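Putative adenosine kinase (Schistosoma mansoni, PDB 3VAS) probably catalyses the ATP-dependent phosphorylation of adenosine to AMP, as a ribokinase-fold enzyme of the pfkB carbohydrate kinase family, and is held here with adenosine bound. Local coordinates at residues D42-M45 and Y46-N50; N50-K53 and D54-V57; K62-T65 and I66-E69; G239-S242 and E243-Y247. All coordinates share one frame; numbering follows the deposited sequence.

Interaction 1: D42-M45 and Y46-N50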
loop_
_atom_site.group_PDB
_atom_site.type_symbol
_atom_site.label_atom_id
_atom_site.label_comp_id
_atom_site.label_asym_id
_atom_site.label_seq_id
_atom_site.Cartn_x
_atom_site.Cartn_y
_atom_site.Cartn_z
ATOM N N ASP A 42 5.033 -21.073 14.368
ATOM C CA ASP A 42 4.686 -22.483 14.457
ATOM C C ASP A 42 3.318 -22.699 13.824
ATOM O O ASP A 42 2.517 -21.771 13.729
ATOM C CB ASP A 42 4.667 -22.943 15.916
ATOM C CG ASP A 42 5.904 -22.504 16.685
ATOM O OD1 ASP A 42 6.920 -23.233 16.656
ATOM O OD2 ASP A 42 5.854 -21.428 17.323
ATOM N N ASP A 43 3.050 -23.927 13.402
ATOM C CA ASP A 43 1.822 -24.235 12.677
ATOM C C ASP A 43 0.556 -24.038 13.508
ATOM O O ASP A 43 -0.504 -23.735 12.956
ATOM C CB ASP A 43 1.877 -25.658 12.117
ATOM C CG ASP A 43 3.127 -25.910 11.292
ATOM O OD1 ASP A 43 3.187 -25.426 10.142
ATOM O OD2 ASP A 43 4.048 -26.591 11.794
ATOM N N PHE A 44 0.659 -24.205 14.824
ATOM C CA PHE A 44 -0.518 -24.061 15.683
ATOM C C PHE A 44 -1.060 -22.636 15.678
ATOM O O PHE A 44 -2.260 -22.425 15.849
ATOM C CB PHE A 44 -0.255 -24.552 17.119
ATOM C CG PHE A 44 0.635 -23.644 17.945
ATOM C CD1 PHE A 44 0.124 -22.505 18.556
ATOM C CD2 PHE A 44 1.972 -23.959 18.146
ATOM C CE1 PHE A 44 0.937 -21.682 19.322
ATOM C CE2 PHE A 44 2.789 -23.141 18.916
ATOM C CZ PHE A 44 2.271 -22.000 19.503
ATOM N N MET A 45 -0.165 -21.672 15.472
ATOM C CA MET A 45 -0.509 -20.252 15.525
ATOM C C MET A 45 -1.628 -19.881 14.559
ATOM O O MET A 45 -2.487 -19.059 14.883
ATOM C CB MET A 45 0.724 -19.390 15.235
ATOM C CG MET A 45 1.823 -19.499 16.276
ATOM S SD MET A 45 1.445 -18.569 17.769
ATOM C CE MET A 45 1.363 -16.912 17.113
ATOM N N TYR A 46 -1.615 -20.489 13.378
ATOM C CA TYR A 46 -2.602 -20.174 12.346
ATOM C C TYR A 46 -3.981 -20.716 12.705
ATOM O O TYR A 46 -4.994 -20.086 12.405
ATOM C CB TYR A 46 -2.134 -20.680 10.974
ATOM C CG TYR A 46 -0.792 -20.107 10.591
ATOM C CD1 TYR A 46 -0.698 -18.897 9.910
ATOM C CD2 TYR A 46 0.389 -20.753 10.947
ATOM C CE1 TYR A 46 0.535 -18.356 9.577
ATOM C CE2 TYR A 46 1.624 -20.219 10.617
ATOM C CZ TYR A 46 1.689 -19.023 9.933
ATOM O OH TYR A 46 2.915 -18.491 9.610
ATOM N N ARG A 47 -4.015 -21.875 13.359
ATOM C CA ARG A 47 -5.274 -22.441 13.840
ATOM C C ARG A 47 -5.758 -21.678 15.072
ATOM O O ARG A 47 -6.925 -21.290 15.163
ATOM C CB ARG A 47 -5.117 -23.931 14.170
ATOM C CG ARG A 47 -4.403 -24.748 13.093
ATOM C CD ARG A 47 -4.536 -26.252 13.334
ATOM N NE ARG A 47 -4.143 -26.646 14.687
ATOM C CZ ARG A 47 -2.931 -27.081 15.027
ATOM N NH1 ARG A 47 -1.973 -27.184 14.112
ATOM N NH2 ARG A 47 -2.677 -27.414 16.288
ATOM N N LYS A 48 -4.842 -21.463 16.011
ATOM C CA LYS A 48 -5.127 -20.750 17.251
ATOM C C LYS A 48 -5.778 -19.385 17.016
ATOM O O LYS A 48 -6.737 -19.022 17.699
ATOM C CB LYS A 48 -3.840 -20.596 18.063
ATOM C CG LYS A 48 -3.989 -19.845 19.378
ATOM C CD LYS A 48 -2.705 -19.952 20.192
ATOM C CE LYS A 48 -2.792 -19.181 21.492
ATOM N NZ LYS A 48 -1.569 -19.385 22.312
ATOM N N TYR A 49 -5.267 -18.638 16.042
ATOM C CA TYR A 49 -5.783 -17.297 15.773
ATOM C C TYR A 49 -6.663 -17.221 14.528
ATOM O O TYR A 49 -7.017 -16.126 14.085
ATOM C CB TYR A 49 -4.638 -16.285 15.675
ATOM C CG TYR A 49 -3.903 -16.105 16.979
ATOM C CD1 TYR A 49 -2.699 -16.757 17.223
ATOM C CD2 TYR A 49 -4.426 -15.301 17.978
ATOM C CE1 TYR A 49 -2.037 -16.597 18.420
ATOM C CE2 TYR A 49 -3.773 -15.137 19.174
ATOM C CZ TYR A 49 -2.583 -15.783 19.392
ATOM O OH TYR A 49 -1.945 -15.610 20.591
ATOM N N ASN A 50 -7.014 -18.385 13.981
ATOM C CA ASN A 50 -7.838 -18.473 12.777
ATOM C C ASN A 50 -7.318 -17.598 11.633
ATOM O O ASN A 50 -8.067 -16.817 11.050
ATOM C CB ASN A 50 -9.294 -18.121 13.094
ATOM C CG ASN A 50 -10.263 -18.664 12.059
ATOM O OD1 ASN A 50 -9.951 -19.613 11.338
ATOM N ND2 ASN A 50 -11.445 -18.063 11.981
#
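Met45 and Tyr49, one helical turn apart, make a Met-aromatic contact in which the sulfur lies beside the ring and not over it: SD of Met45 sits 5.4 Å from the centroid of the Tyr49 ring, 85° off the ring normal. The thioether chain folds back at chi2 and chi3 (-77° and -62°), which carries its methyl CE to 3.7 Å from Tyr49 CE1. The backbone is bonded in step, Tyr49 N reaching Met45 O at 3.0 Å and Lys48 N reaching Phe44 O at 2.8 Å. Lys48 runs fully extended alongside Phe44, and Lys48 CD meets the ring edge 4.1 Å from Phe44 CE1. Arg47 bends at chi3 and lays one face of its guanidinium over Phe44 CA, with NH2 3.8 Å from Phe44 CB. The helix closes in a Schellman motif, with Asn50 at positive phi as C-prime residue, its N bonded to Arg47 O and Leu51 N to Tyr46 O. This short helix 44-48 joins strand 27-40 to strand 55-58 and packs on helix 65-70, where Met45 and Tyr49 touch Ile66, Lys48 forms a salt bridge with Glu69, and the Tyr49 hydroxyl bonds to Thr65 and Glu69.

Interaction 2: N50-K53 and D54-V57; sequences NLKK and DNIV. With ADN (adenosine), chain C.
Between Leu51 and Val57 the chain reverses through a type II beta turn from Lys52 to Asn55, with positive phi at Asp54 and its two arms running 152° apart, and Asn55 N closes the turn on Lys52 O through a weak bond of 3.4 Å with an N-H...O angle of 139°. Across the mouth of the turn, CD2 of Leu51 meets CG2 of Val57 at 4.1 Å, the two side chains coming together at a slant through one methyl each. Nearer the bend, Lys52 runs alongside Asn55, the lysine CD 3.9 Å from Asn55 ND2. A water ties these arms together, accepting from Lys52 N at 2.9 Å and from Asn55 ND2 at 3.2 Å. At the tip Lys53 makes a salt bridge with its own neighbour: NZ stands 2.9 Å from OD2 of Asp54 and comes from above the carboxylate plane, 59° out of it. Bends at chi2 and chi4 curl the lysine chain round to reach it. Strand 55-58 then runs parallel to strand 150-157, with Asn55 and Val57 bonded through their backbones to Met152. Ile56 points away from the turn and places CD1 3.4 Å from N7 of the adenosine base; it also packs on Phe187 and Phe218. The turn thus leads into a strand that lines the nucleoside site of this ribokinase-family enzyme.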
loop_
_atom_site.group_PDB
_atom_site.type_symbol
_atom_site.label_atom_id
_atom_site.label_comp_id
_atom_site.label_asym_id
_atom_site.label_seq_id
_atom_site.Cartn_x
_atom_site.Cartn_y
_atom_site.Cartn_z
ATOM N N ASN A 50 -7.014 -18.385 13.981
ATOM C CA ASN A 50 -7.838 -18.473 12.777
ATOM C C ASN A 50 -7.318 -17.598 11.633
ATOM O O ASN A 50 -8.067 -16.817 11.050
ATOM C CB ASN A 50 -9.294 -18.121 13.094
ATOM C CG ASN A 50 -10.263 -18.664 12.059
ATOM O OD1 ASN A 50 -9.951 -19.613 11.338
ATOM N ND2 ASN A 50 -11.445 -18.063 11.981
ATOM N N LEU A 51 -6.032 -17.733 11.324
ATOM C CA LEU A 51 -5.394 -16.909 10.300
ATOM C C LEU A 51 -5.335 -17.629 8.957
ATOM O O LEU A 51 -5.266 -18.857 8.903
ATOM C CB LEU A 51 -3.987 -16.507 10.741
ATOM C CG LEU A 51 -3.916 -15.798 12.097
ATOM C CD1 LEU A 51 -2.484 -15.438 12.441
ATOM C CD2 LEU A 51 -4.802 -14.560 12.104
ATOM N N LYS A 52 -5.347 -16.853 7.879
ATOM C CA LYS A 52 -5.418 -17.404 6.532
ATOM C C LYS A 52 -4.204 -17.020 5.689
ATOM O O LYS A 52 -3.535 -16.021 5.966
ATOM C CB LYS A 52 -6.704 -16.936 5.846
ATOM C CG LYS A 52 -7.973 -17.341 6.582
ATOM C CD LYS A 52 -9.086 -16.316 6.397
ATOM C CE LYS A 52 -9.495 -16.178 4.937
ATOM N NZ LYS A 52 -10.599 -15.190 4.753
ATOM N N LYS A 53 -3.935 -17.822 4.664
ATOM C CA LYS A 53 -2.820 -17.602 3.743
ATOM C C LYS A 53 -2.862 -16.225 3.082
ATOM O O LYS A 53 -3.916 -15.779 2.626
ATOM C CB LYS A 53 -2.827 -18.682 2.652
ATOM C CG LYS A 53 -1.632 -18.629 1.705
ATOM C CD LYS A 53 -0.430 -19.363 2.286
ATOM C CE LYS A 53 0.859 -19.037 1.537
ATOM N NZ LYS A 53 1.380 -17.680 1.880
ATOM N N ASP A 54 -1.707 -15.565 3.036
ATOM C CA ASP A 54 -1.546 -14.290 2.332
ATOM C C ASP A 54 -2.578 -13.239 2.722
ATOM O O ASP A 54 -2.918 -12.370 1.923
ATOM C CB ASP A 54 -1.585 -14.502 0.814
ATOM C CG ASP A 54 -0.378 -15.258 0.298
ATOM O OD1 ASP A 54 -0.534 -16.061 -0.648
ATOM O OD2 ASP A 54 0.728 -15.048 0.839
ATOM N N ASN A 55 -3.074 -13.320 3.949
ATOM C CA ASN A 55 -4.136 -12.426 4.380
ATOM C C ASN A 55 -3.676 -11.465 5.471
ATOM O O ASN A 55 -2.607 -11.630 6.057
ATOM C CB ASN A 55 -5.346 -13.235 4.861
ATOM C CG ASN A 55 -6.631 -12.433 4.834
ATOM O OD1 ASN A 55 -6.774 -11.498 4.042
ATOM N ND2 ASN A 55 -7.573 -12.789 5.704
ATOM N N ILE A 56 -4.490 -10.451 5.726
ATOM C CA ILE A 56 -4.256 -9.549 6.839
ATOM C C ILE A 56 -5.579 -9.298 7.562
ATOM O O ILE A 56 -6.615 -9.103 6.929
ATOM C CB ILE A 56 -3.578 -8.224 6.374
ATOM C CG1 ILE A 56 -3.244 -7.322 7.571
ATOM C CG2 ILE A 56 -4.427 -7.507 5.334
ATOM C CD1 ILE A 56 -4.319 -6.299 7.934
ATOM N N VAL A 57 -5.543 -9.342 8.888
ATOM C CA VAL A 57 -6.698 -8.970 9.691
ATOM C C VAL A 57 -6.309 -7.904 10.710
ATOM O O VAL A 57 -5.157 -7.844 11.154
ATOM C CB VAL A 57 -7.328 -10.187 10.414
ATOM C CG1 VAL A 57 -7.777 -11.223 9.404
ATOM C CG2 VAL A 57 -6.353 -10.803 11.407
HETATM O "O5'" ADN C . 2.068 -5.136 2.105
HETATM C "C5'" ADN C . 2.728 -5.562 3.296
HETATM C "C4'" ADN C . 2.752 -4.465 4.332
HETATM O "O4'" ADN C . 1.409 -4.144 4.729
HETATM C "C3'" ADN C . 3.504 -4.773 5.632
HETATM O "O3'" ADN C . 4.728 -4.037 5.662
HETATM C "C2'" ADN C . 2.568 -4.252 6.746
HETATM O "O2'" ADN C . 3.189 -3.405 7.688
HETATM C "C1'" ADN C . 1.481 -3.507 5.969
HETATM N N9 ADN C . 0.163 -3.519 6.603
HETATM C C8 ADN C . -0.447 -4.555 7.147
HETATM N N7 ADN C . -1.732 -4.079 7.685
HETATM C C5 ADN C . -1.829 -2.680 7.422
HETATM C C6 ADN C . -2.816 -1.741 7.711
HETATM N N6 ADN C . -4.008 -2.146 8.407
HETATM N N1 ADN C . -2.639 -0.417 7.333
HETATM C C2 ADN C . -1.503 -0.026 6.670
HETATM N N3 ADN C . -0.533 -0.950 6.381
HETATM C C4 ADN C . -0.718 -2.299 6.777
HETATM O O HOH W 1 -6.479 -14.168 8.324
#

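Interaction 3: K62-T65 and I66-E69; sequences KHMT and IYDE
The first turn of helix 65-70 is entered here, through a lead-in, residues 62-64, that is helical in its torsions but not yet in its bonding. Ile66 N bonds to His63 O at 3.0 Å with an N-H...O angle of 163°, three residues back along the chain, and the donor is tilted 32° from the carbonyl plane. One turn on, Glu69 N donates to Thr65 O at 2.9 Å in the carbonyl plane, the i to i+4 spacing of a regular alpha-helix. An i to i+3 bond thus precedes an i to i+4 bond along this part of the chain. In the fold, this helix follows strand 55-58 and packs against strands 138-145 and 150-157 as well as helix 44-48.

Side chains follow the same path. Ile66 keeps CG1 anti to its backbone N (chi1 -159°), which leaves CG2 to face back at the lead-in, 3.2 Å from His63 O. That same methyl also sits over the centre of one face of the Tyr67 ring, 3.7 Å above its plane. The ring reaches back along the chain as well: Tyr67 CD2 lies 3.5 Å from Met64 O, which approaches obliquely, and Tyr67 CE2 is 4.3 Å from Met64 SD. His63 ND1 is bonded to Glu60 N, and the Tyr67 hydroxyl has a weak bond to Val153 O.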
loop_
_atom_site.group_PDB
_atom_site.type_symbol
_atom_site.label_atom_id
_atom_site.label_comp_id
_atom_site.label_asym_id
_atom_site.label_seq_id
_atom_site.Cartn_x
_atom_site.Cartn_y
_atom_site.Cartn_z
ATOM N N LYS A 62 -9.592 -11.204 20.683
ATOM C CA LYS A 62 -9.115 -12.584 20.630
ATOM C C LYS A 62 -7.708 -12.712 20.040
ATOM O O LYS A 62 -7.044 -13.730 20.232
ATOM C CB LYS A 62 -10.091 -13.465 19.846
ATOM C CG LYS A 62 -10.213 -13.128 18.369
ATOM C CD LYS A 62 -11.282 -13.983 17.699
ATOM C CE LYS A 62 -11.369 -13.707 16.203
ATOM N NZ LYS A 62 -12.596 -14.308 15.598
ATOM N N HIS A 63 -7.258 -11.682 19.328
ATOM C CA HIS A 63 -5.944 -11.704 18.680
ATOM C C HIS A 63 -4.830 -11.166 19.569
ATOM O O HIS A 63 -3.662 -11.408 19.300
ATOM C CB HIS A 63 -5.961 -10.882 17.389
ATOM C CG HIS A 63 -6.866 -11.429 16.331
ATOM N ND1 HIS A 63 -8.024 -10.793 15.940
ATOM C CD2 HIS A 63 -6.781 -12.551 15.578
ATOM C CE1 HIS A 63 -8.615 -11.501 14.994
ATOM N NE2 HIS A 63 -7.881 -12.572 14.757
ATOM N N MET A 64 -5.196 -10.439 20.624
ATOM C CA MET A 64 -4.237 -9.608 21.353
ATOM C C MET A 64 -3.053 -10.343 21.968
ATOM O O MET A 64 -1.973 -9.770 22.097
ATOM C CB MET A 64 -4.937 -8.746 22.406
ATOM C CG MET A 64 -5.804 -7.648 21.816
ATOM S SD MET A 64 -4.931 -6.617 20.612
ATOM C CE MET A 64 -6.287 -5.599 20.027
ATOM N N THR A 65 -3.239 -11.606 22.333
ATOM C CA THR A 65 -2.155 -12.365 22.960
ATOM C C THR A 65 -1.007 -12.663 22.000
ATOM O O THR A 65 0.092 -13.003 22.439
ATOM C CB THR A 65 -2.650 -13.691 23.568
ATOM O OG1 THR A 65 -3.371 -14.431 22.575
ATOM C CG2 THR A 65 -3.556 -13.429 24.774
ATOM N N ILE A 66 -1.260 -12.526 20.698
ATOM C CA ILE A 66 -0.265 -12.870 19.681
ATOM C C ILE A 66 1.021 -12.053 19.828
ATOM O O ILE A 66 2.119 -12.563 19.594
ATOM C CB ILE A 66 -0.832 -12.761 18.233
ATOM C CG1 ILE A 66 0.005 -13.592 17.267
ATOM C CG2 ILE A 66 -0.911 -11.307 17.758
ATOM C CD1 ILE A 66 -0.482 -13.532 15.834
ATOM N N TYR A 67 0.891 -10.800 20.249
ATOM C CA TYR A 67 2.051 -9.917 20.351
ATOM C C TYR A 67 2.986 -10.313 21.492
ATOM O O TYR A 67 4.204 -10.305 21.331
ATOM C CB TYR A 67 1.610 -8.453 20.448
ATOM C CG TYR A 67 0.743 -8.057 19.276
ATOM C CD1 TYR A 67 1.295 -7.863 18.012
ATOM C CD2 TYR A 67 -0.626 -7.908 19.421
ATOM C CE1 TYR A 67 0.505 -7.517 16.931
ATOM C CE2 TYR A 67 -1.426 -7.565 18.345
ATOM C CZ TYR A 67 -0.858 -7.373 17.106
ATOM O OH TYR A 67 -1.660 -7.033 16.043
ATOM N N ASP A 68 2.418 -10.674 22.637
ATOM C CA ASP A 68 3.217 -11.202 23.736
ATOM C C ASP A 68 3.771 -12.567 23.359
ATOM O O ASP A 68 4.895 -12.916 23.721
ATOM C CB ASP A 68 2.383 -11.320 25.013
ATOM C CG ASP A 68 2.093 -9.974 25.651
ATOM O OD1 ASP A 68 2.950 -9.071 25.555
ATOM O OD2 ASP A 68 1.006 -9.823 26.252
ATOM N N GLU A 69 2.976 -13.332 22.615
ATOM C CA GLU A 69 3.344 -14.695 22.256
ATOM C C GLU A 69 4.549 -14.765 21.315
ATOM O O GLU A 69 5.495 -15.511 21.573
ATOM C CB GLU A 69 2.151 -15.443 21.657
ATOM C CG GLU A 69 2.405 -16.930 21.467
ATOM C CD GLU A 69 1.128 -17.731 21.276
ATOM O OE1 GLU A 69 0.084 -17.131 20.940
ATOM O OE2 GLU A 69 1.170 -18.965 21.466
#

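Interaction 4: G239-S242 and E243-Y247; sequences GNES and EAEAY
A chi1 of 66° at Asn240 sets its amide between its own backbone N and carbonyl carbon, turned into the start of helix 241-250, while Glu243, with chi1 -66° and an extended chain beyond CG, swings its carboxylate back to meet it. The result is a capping box. Asn240 OD1 accepts from Glu243 N at 3.0 Å, and in return Glu243 OE1 accepts from Asn240 N at 2.9 Å, approached from above the carboxylate plane. The two side chains cross at about a right angle, yet their flat ends are stacked, amide and carboxylate planes only 29° apart and Asn240 OD1 3.1 Å from Glu243 CD. Gly239 CA comes within 3.3 Å of Glu243 OE1. Regular helical bonds follow, beginning with Ala244 N to Asn240 O at 3.0 Å. The cap falls where strand 236-240 gives way to the helix; Gly239 is still paired with strand 279-284, and Glu241 forms a salt bridge with Arg284. Asn240 and Glu243 probably correspond to the NXXE motif of the ribokinase family, and the Glu243 side chain lies about 8 Å from the adenosine. The reciprocal bonds fix the rotation of its carboxylate and hold both residues at the helix start.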
loop_
_atom_site.group_PDB
_atom_site.type_symbol
_atom_site.label_atom_id
_atom_site.label_comp_id
_atom_site.label_asym_id
_atom_site.label_seq_id
_atom_site.Cartn_x
_atom_site.Cartn_y
_atom_site.Cartn_z
ATOM N N GLY A 239 -4.694 -3.539 -7.576
ATOM C CA GLY A 239 -5.301 -4.608 -6.805
ATOM C C GLY A 239 -4.597 -5.919 -7.067
ATOM O O GLY A 239 -3.797 -6.020 -7.996
ATOM N N ASN A 240 -4.872 -6.922 -6.243
ATOM C CA ASN A 240 -4.429 -8.281 -6.545
ATOM C C ASN A 240 -5.628 -9.207 -6.762
ATOM O O ASN A 240 -6.772 -8.769 -6.661
ATOM C CB ASN A 240 -3.458 -8.823 -5.482
ATOM C CG ASN A 240 -4.107 -9.010 -4.114
ATOM O OD1 ASN A 240 -5.324 -9.135 -3.993
ATOM N ND2 ASN A 240 -3.282 -9.038 -3.072
ATOM N N GLU A 241 -5.365 -10.478 -7.044
ATOM C CA GLU A 241 -6.429 -11.422 -7.378
ATOM C C GLU A 241 -7.473 -11.612 -6.265
ATOM O O GLU A 241 -8.673 -11.586 -6.534
ATOM C CB GLU A 241 -5.840 -12.770 -7.811
ATOM C CG GLU A 241 -6.866 -13.721 -8.417
ATOM C CD GLU A 241 -6.250 -14.675 -9.419
ATOM O OE1 GLU A 241 -6.876 -14.914 -10.473
ATOM O OE2 GLU A 241 -5.138 -15.182 -9.155
ATOM N N SER A 242 -7.028 -11.787 -5.026
ATOM C CA SER A 242 -7.961 -11.992 -3.918
ATOM C C SER A 242 -8.820 -10.754 -3.638
ATOM O O SER A 242 -9.981 -10.873 -3.251
ATOM C CB SER A 242 -7.220 -12.425 -2.654
ATOM O OG SER A 242 -6.282 -11.443 -2.253
ATOM N N GLU A 243 -8.249 -9.568 -3.838
ATOM C CA GLU A 243 -9.002 -8.327 -3.650
ATOM C C GLU A 243 -10.044 -8.139 -4.751
ATOM O O GLU A 243 -11.158 -7.684 -4.497
ATOM C CB GLU A 243 -8.057 -7.119 -3.605
ATOM C CG GLU A 243 -7.136 -7.106 -2.394
ATOM C CD GLU A 243 -5.809 -6.418 -2.667
ATOM O OE1 GLU A 243 -5.693 -5.737 -3.707
ATOM O OE2 GLU A 243 -4.879 -6.569 -1.844
ATOM N N ALA A 244 -9.666 -8.480 -5.976
ATOM C CA ALA A 244 -10.578 -8.396 -7.103
ATOM C C ALA A 244 -11.732 -9.376 -6.901
ATOM O O ALA A 244 -12.890 -9.052 -7.169
ATOM C CB ALA A 244 -9.840 -8.693 -8.406
ATOM N N GLU A 245 -11.404 -10.568 -6.410
ATOM C CA GLU A 245 -12.399 -11.604 -6.150
ATOM C C GLU A 245 -13.399 -11.152 -5.083
ATOM O O GLU A 245 -14.607 -11.291 -5.255
ATOM C CB GLU A 245 -11.718 -12.901 -5.710
ATOM C CG GLU A 245 -12.503 -14.158 -6.035
ATOM C CD GLU A 245 -12.119 -14.753 -7.377
ATOM O OE1 GLU A 245 -10.905 -14.871 -7.646
ATOM O OE2 GLU A 245 -13.027 -15.101 -8.162
ATOM N N ALA A 246 -12.893 -10.598 -3.987
ATOM C CA ALA A 246 -13.762 -10.135 -2.914
ATOM C C ALA A 246 -14.594 -8.940 -3.369
ATOM O O ALA A 246 -15.775 -8.842 -3.045
ATOM C CB ALA A 246 -12.954 -9.792 -1.681
ATOM N N TYR A 247 -13.975 -8.038 -4.129
ATOM C CA TYR A 247 -14.681 -6.882 -4.672
ATOM C C TYR A 247 -15.802 -7.338 -5.596
ATOM O O TYR A 247 -16.936 -6.843 -5.521
ATOM C CB TYR A 247 -13.713 -5.983 -5.444
ATOM C CG TYR A 247 -14.335 -4.715 -5.992
ATOM C CD1 TYR A 247 -14.186 -3.504 -5.324
ATOM C CD2 TYR A 247 -15.058 -4.722 -7.180
ATOM C CE1 TYR A 247 -14.745 -2.342 -5.821
ATOM C CE2 TYR A 247 -15.627 -3.561 -7.679
ATOM C CZ TYR A 247 -15.465 -2.376 -6.996
ATOM O OH TYR A 247 -16.025 -1.220 -7.488
#

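How the interactions relate
Interactions 1, 2 and 3 cluster on the same side of the chain's centre. Interaction 4 is remote from 1 and 3, about 14 Å and 17 Å by nearest atoms, but comes within about 5 Å of interaction 2 without touching it. Interaction 1 passes directly into interaction 2 through their shared Asn50, and touches interaction 3 through helices 44-48 and 65-70. Residues 50-57 form a surface turn whose ion pair and water suit exposure, although Ile56 reaches the adenosine. Interactions 1 and 3, partly buried, each stay local, and their helices are joined by apolar packing together with a salt bridge and hydroxyl bonds. Interaction 4, also partly buried, relies instead on paired polar bonds at a strand-to-helix junction.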